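Local coordinates for walker-type atpase (Pyrococcus abyssi, PDB 2QEN) that hydrolyses ATP as a Walker-type ATPase, binding ADP and magnesium at its P-loop, at the adenosine-5'-diphosphate site. Residues are numbered along the deposited sequence; one frame, centred on the assembly and turned at random.

The adenosine-5'-diphosphate site. Residues 2, 8, 13-15, 17, 39-46, 172, 203, 211, 239-240, 243. With ADP (adenosine-5'-diphosphate), chain B; MG (magnesium ion), chain C.
Beta-phosphate oxygen O1B of ADP accepts three hydrogen bonds, from the backbone N of Gly43, the backbone N of Lys44 and the side-chain amine NZ of Lys44, the last also a salt bridge at 2.9 Å from O1B. This is the Walker A P-loop, which wraps the diphosphate and runs into helix 44-54; the amides at the helix start would add a favourable dipole to the charge presumably carried by the lysine. The Lys44 chain leaves with CG anti to the carbonyl carbon, then bends at its last two torsions, folding NZ back over O1B. Ser172 OG, 2.7 Å from Lys44 NZ, accepts a second bond from the amine and helps position it. Arg41 N donates to O3B of the same phosphate, and Ser45 N to O2B.

Magnesium is near octahedral: ADP O2B lies 2.2 Å from MG, Ser45 OG 2.3 Å from MG, and four waters are also bound. Waters 4 and 3 tie this shell to O3B and to alpha-phosphate O2A. The other alpha oxygen, O1A, is gripped twice by Ser46, through N and through OG, the latter 2.7 Å from O1A; chi1 of -55° turns OG beside its own amide so that both reach one acceptor.

Adenine is read at its Watson-Crick edge by the backbone of Phe15: N donates to ADP N1 at 2.9 Å, and ADP N6 donates to the carbonyl O in its plane, on a lone pair. Water 5 joins N7 and N6 to Gly43 O and Arg17 NE. Pro239 CB sits over the imidazole face, 3.5 Å from the ring centroid, whereas Phe211 meets the pyrimidine ring edge-to-face, planes 67° apart, its CE2 3.5 Å from ADP C2. On the face opposite Pro239, where Ile14 CD1 also lies, Lys8 lays CD over the purine at N3, with CE towards the rim; its chain is extended to CE and bent at its last torsion, so that NZ donates to Leu2 O from above the carbonyl plane.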
# COMPACT_ATOMS: atom_id res chain seq x y z
N LEU A 2 10.27 9.98 15.09
CA LEU A 2 9.96 10.01 13.65
C LEU A 2 11.11 9.50 12.80
O LEU A 2 10.91 8.67 11.91
CB LEU A 2 9.61 11.43 13.17
CG LEU A 2 8.21 12.02 13.32
CD1 LEU A 2 8.14 13.31 12.48
CD2 LEU A 2 7.11 11.04 12.91
N LYS A 8 6.32 1.57 11.99
CA LYS A 8 5.49 2.31 12.92
C LYS A 8 4.15 1.60 13.14
O LYS A 8 3.47 1.23 12.17
CB LYS A 8 5.31 3.75 12.43
CG LYS A 8 6.66 4.48 12.35
CD LYS A 8 6.56 5.91 11.92
CE LYS A 8 7.97 6.51 11.69
NZ LYS A 8 8.92 6.40 12.85
N ASP A 13 2.92 7.41 17.22
CA ASP A 13 4.14 7.33 16.38
C ASP A 13 3.93 7.80 14.93
O ASP A 13 4.87 7.82 14.14
CB ASP A 13 4.69 5.90 16.43
CG ASP A 13 4.90 5.41 17.86
OD1 ASP A 13 5.04 6.26 18.77
OD2 ASP A 13 4.91 4.18 18.07
N ILE A 14 2.71 8.18 14.61
CA ILE A 14 2.31 8.59 13.26
C ILE A 14 2.12 10.11 13.24
O ILE A 14 1.31 10.63 14.01
CB ILE A 14 0.98 7.85 12.82
CG1 ILE A 14 1.25 6.36 12.51
CG2 ILE A 14 0.27 8.54 11.64
CD1 ILE A 14 2.38 6.14 11.52
N PHE A 15 2.87 10.81 12.39
CA PHE A 15 2.67 12.24 12.17
C PHE A 15 1.36 12.48 11.42
O PHE A 15 1.07 11.82 10.42
CB PHE A 15 3.84 12.87 11.40
CG PHE A 15 3.82 14.39 11.38
CD1 PHE A 15 4.35 15.12 12.45
CD2 PHE A 15 3.28 15.09 10.30
CE1 PHE A 15 4.33 16.52 12.44
CE2 PHE A 15 3.26 16.49 10.27
CZ PHE A 15 3.79 17.21 11.35
N ARG A 17 -2.17 12.57 9.88
CA ARG A 17 -3.13 11.55 9.40
C ARG A 17 -4.43 11.47 10.20
O ARG A 17 -5.10 10.44 10.24
CB ARG A 17 -2.48 10.17 9.26
CG ARG A 17 -1.33 10.07 8.24
CD ARG A 17 -1.73 10.51 6.83
NE ARG A 17 -0.72 10.16 5.81
CZ ARG A 17 -0.61 10.76 4.63
NH1 ARG A 17 -1.43 11.76 4.32
NH2 ARG A 17 0.32 10.38 3.76
N ILE A 39 -0.50 5.96 -3.38
CA ILE A 39 0.85 5.68 -3.89
C ILE A 39 1.68 4.84 -2.91
O ILE A 39 1.49 4.93 -1.69
CB ILE A 39 1.58 7.04 -4.18
CG1 ILE A 39 0.75 7.93 -5.11
CG2 ILE A 39 2.98 6.87 -4.75
CD1 ILE A 39 0.27 7.28 -6.36
N ARG A 40 2.58 4.02 -3.43
CA ARG A 40 3.52 3.28 -2.60
C ARG A 40 4.37 4.26 -1.77
O ARG A 40 4.86 5.26 -2.30
CB ARG A 40 4.43 2.42 -3.47
CG ARG A 40 5.61 1.80 -2.74
CD ARG A 40 5.34 0.38 -2.30
NE ARG A 40 5.64 -0.56 -3.38
CZ ARG A 40 6.59 -1.48 -3.34
NH1 ARG A 40 7.36 -1.62 -2.27
NH2 ARG A 40 6.77 -2.28 -4.39
N ARG A 41 4.51 3.96 -0.47
CA ARG A 41 5.32 4.72 0.51
C ARG A 41 4.63 5.95 1.07
O ARG A 41 5.23 6.71 1.82
CB ARG A 41 6.70 5.13 -0.04
CG ARG A 41 7.65 3.99 -0.26
CD ARG A 41 8.63 4.33 -1.36
NE ARG A 41 9.38 3.13 -1.74
CZ ARG A 41 9.36 2.57 -2.95
NH1 ARG A 41 8.65 3.11 -3.96
NH2 ARG A 41 10.07 1.48 -3.15
N VAL A 42 3.37 6.14 0.69
CA VAL A 42 2.59 7.28 1.15
C VAL A 42 2.19 7.17 2.63
O VAL A 42 1.87 8.17 3.27
CB VAL A 42 1.33 7.50 0.25
CG1 VAL A 42 0.18 6.51 0.61
CG2 VAL A 42 0.89 8.95 0.28
N GLY A 43 2.19 5.95 3.15
CA GLY A 43 1.89 5.70 4.56
C GLY A 43 0.67 4.85 4.90
O GLY A 43 0.16 4.95 6.02
N LYS A 44 0.20 4.02 3.96
CA LYS A 44 -0.99 3.15 4.18
C LYS A 44 -0.80 2.06 5.22
O LYS A 44 -1.65 1.90 6.12
CB LYS A 44 -1.47 2.49 2.86
CG LYS A 44 -1.75 3.44 1.68
CD LYS A 44 -2.23 2.66 0.45
CE LYS A 44 -1.13 1.83 -0.21
NZ LYS A 44 0.10 2.64 -0.62
N SER A 45 0.28 1.28 5.12
CA SER A 45 0.54 0.24 6.14
C SER A 45 0.65 0.83 7.54
O SER A 45 0.09 0.29 8.50
CB SER A 45 1.79 -0.56 5.82
OG SER A 45 1.54 -1.44 4.74
N SER A 46 1.38 1.94 7.65
CA SER A 46 1.61 2.61 8.92
C SER A 46 0.32 3.08 9.56
O SER A 46 0.10 2.84 10.73
CB SER A 46 2.57 3.79 8.72
OG SER A 46 3.76 3.33 8.11
N SER A 172 -1.42 -0.18 -3.23
CA SER A 172 -0.61 0.85 -3.87
C SER A 172 -0.86 0.87 -5.37
O SER A 172 -0.78 1.92 -6.00
CB SER A 172 0.88 0.62 -3.59
OG SER A 172 1.15 0.64 -2.19
N PHE A 203 1.73 14.32 1.88
CA PHE A 203 1.62 15.54 2.67
C PHE A 203 1.72 16.76 1.76
O PHE A 203 2.47 16.74 0.78
CB PHE A 203 2.76 15.64 3.69
CG PHE A 203 2.75 14.58 4.77
CD1 PHE A 203 1.55 14.04 5.25
CD2 PHE A 203 3.96 14.15 5.33
CE1 PHE A 203 1.56 13.06 6.26
CE2 PHE A 203 3.97 13.18 6.35
CZ PHE A 203 2.78 12.63 6.81
N PHE A 211 6.69 18.01 9.41
CA PHE A 211 7.14 16.64 9.62
C PHE A 211 8.64 16.62 9.92
O PHE A 211 9.06 16.11 10.96
CB PHE A 211 6.81 15.80 8.37
CG PHE A 211 7.12 14.33 8.50
CD1 PHE A 211 8.42 13.84 8.27
CD2 PHE A 211 6.11 13.42 8.79
CE1 PHE A 211 8.71 12.48 8.39
CE2 PHE A 211 6.38 12.07 8.90
CZ PHE A 211 7.70 11.60 8.69
N PRO A 239 6.17 10.40 2.94
CA PRO A 239 6.73 10.15 4.27
C PRO A 239 7.88 9.14 4.26
O PRO A 239 8.79 9.28 5.06
CB PRO A 239 5.54 9.61 5.06
CG PRO A 239 4.33 10.14 4.35
CD PRO A 239 4.72 10.12 2.90
N GLY A 240 7.84 8.15 3.36
CA GLY A 240 8.90 7.15 3.26
C GLY A 240 10.26 7.79 3.01
O GLY A 240 11.24 7.44 3.66
N VAL A 243 11.42 10.32 6.03
CA VAL A 243 12.04 9.56 7.13
C VAL A 243 13.47 9.08 6.81
O VAL A 243 14.35 9.20 7.66
CB VAL A 243 11.15 8.37 7.62
CG1 VAL A 243 11.92 7.47 8.62
CG2 VAL A 243 9.88 8.89 8.30
PB ADP B . 2.73 2.24 2.09
O1B ADP B . 1.73 3.31 1.73
O2B ADP B . 2.09 1.12 2.89
O3B ADP B . 3.57 1.72 0.96
PA ADP B . 4.24 2.68 4.59
O1A ADP B . 3.11 2.78 5.57
O2A ADP B . 5.15 1.49 4.60
O3A ADP B . 3.75 3.00 3.06
O5' ADP B . 5.11 4.02 4.83
C5' ADP B . 6.45 4.19 4.35
C4' ADP B . 7.33 4.64 5.52
O4' ADP B . 7.15 6.05 5.78
C3' ADP B . 7.02 3.98 6.86
O3' ADP B . 7.80 2.82 7.09
C2' ADP B . 7.42 5.01 7.86
O2' ADP B . 8.84 5.05 7.82
C1' ADP B . 7.06 6.30 7.18
N9 ADP B . 5.72 6.88 7.46
C8 ADP B . 4.64 6.73 6.68
N7 ADP B . 3.59 7.45 7.14
C5 ADP B . 4.01 8.09 8.25
C6 ADP B . 3.42 9.02 9.23
N6 ADP B . 2.13 9.42 9.12
N1 ADP B . 4.21 9.46 10.25
C2 ADP B . 5.48 9.06 10.37
N3 ADP B . 6.10 8.24 9.50
C4 ADP B . 5.42 7.72 8.44
MG MG C . 2.21 -1.02 2.57
O HOH W 1 0.19 -1.01 1.84
O HOH W 2 2.55 -3.09 2.46
O HOH W 3 4.16 -0.91 3.38
O HOH W 4 3.23 -0.98 0.60
O HOH W 5 0.62 7.60 6.87
O HOH W 6 5.99 2.07 9.36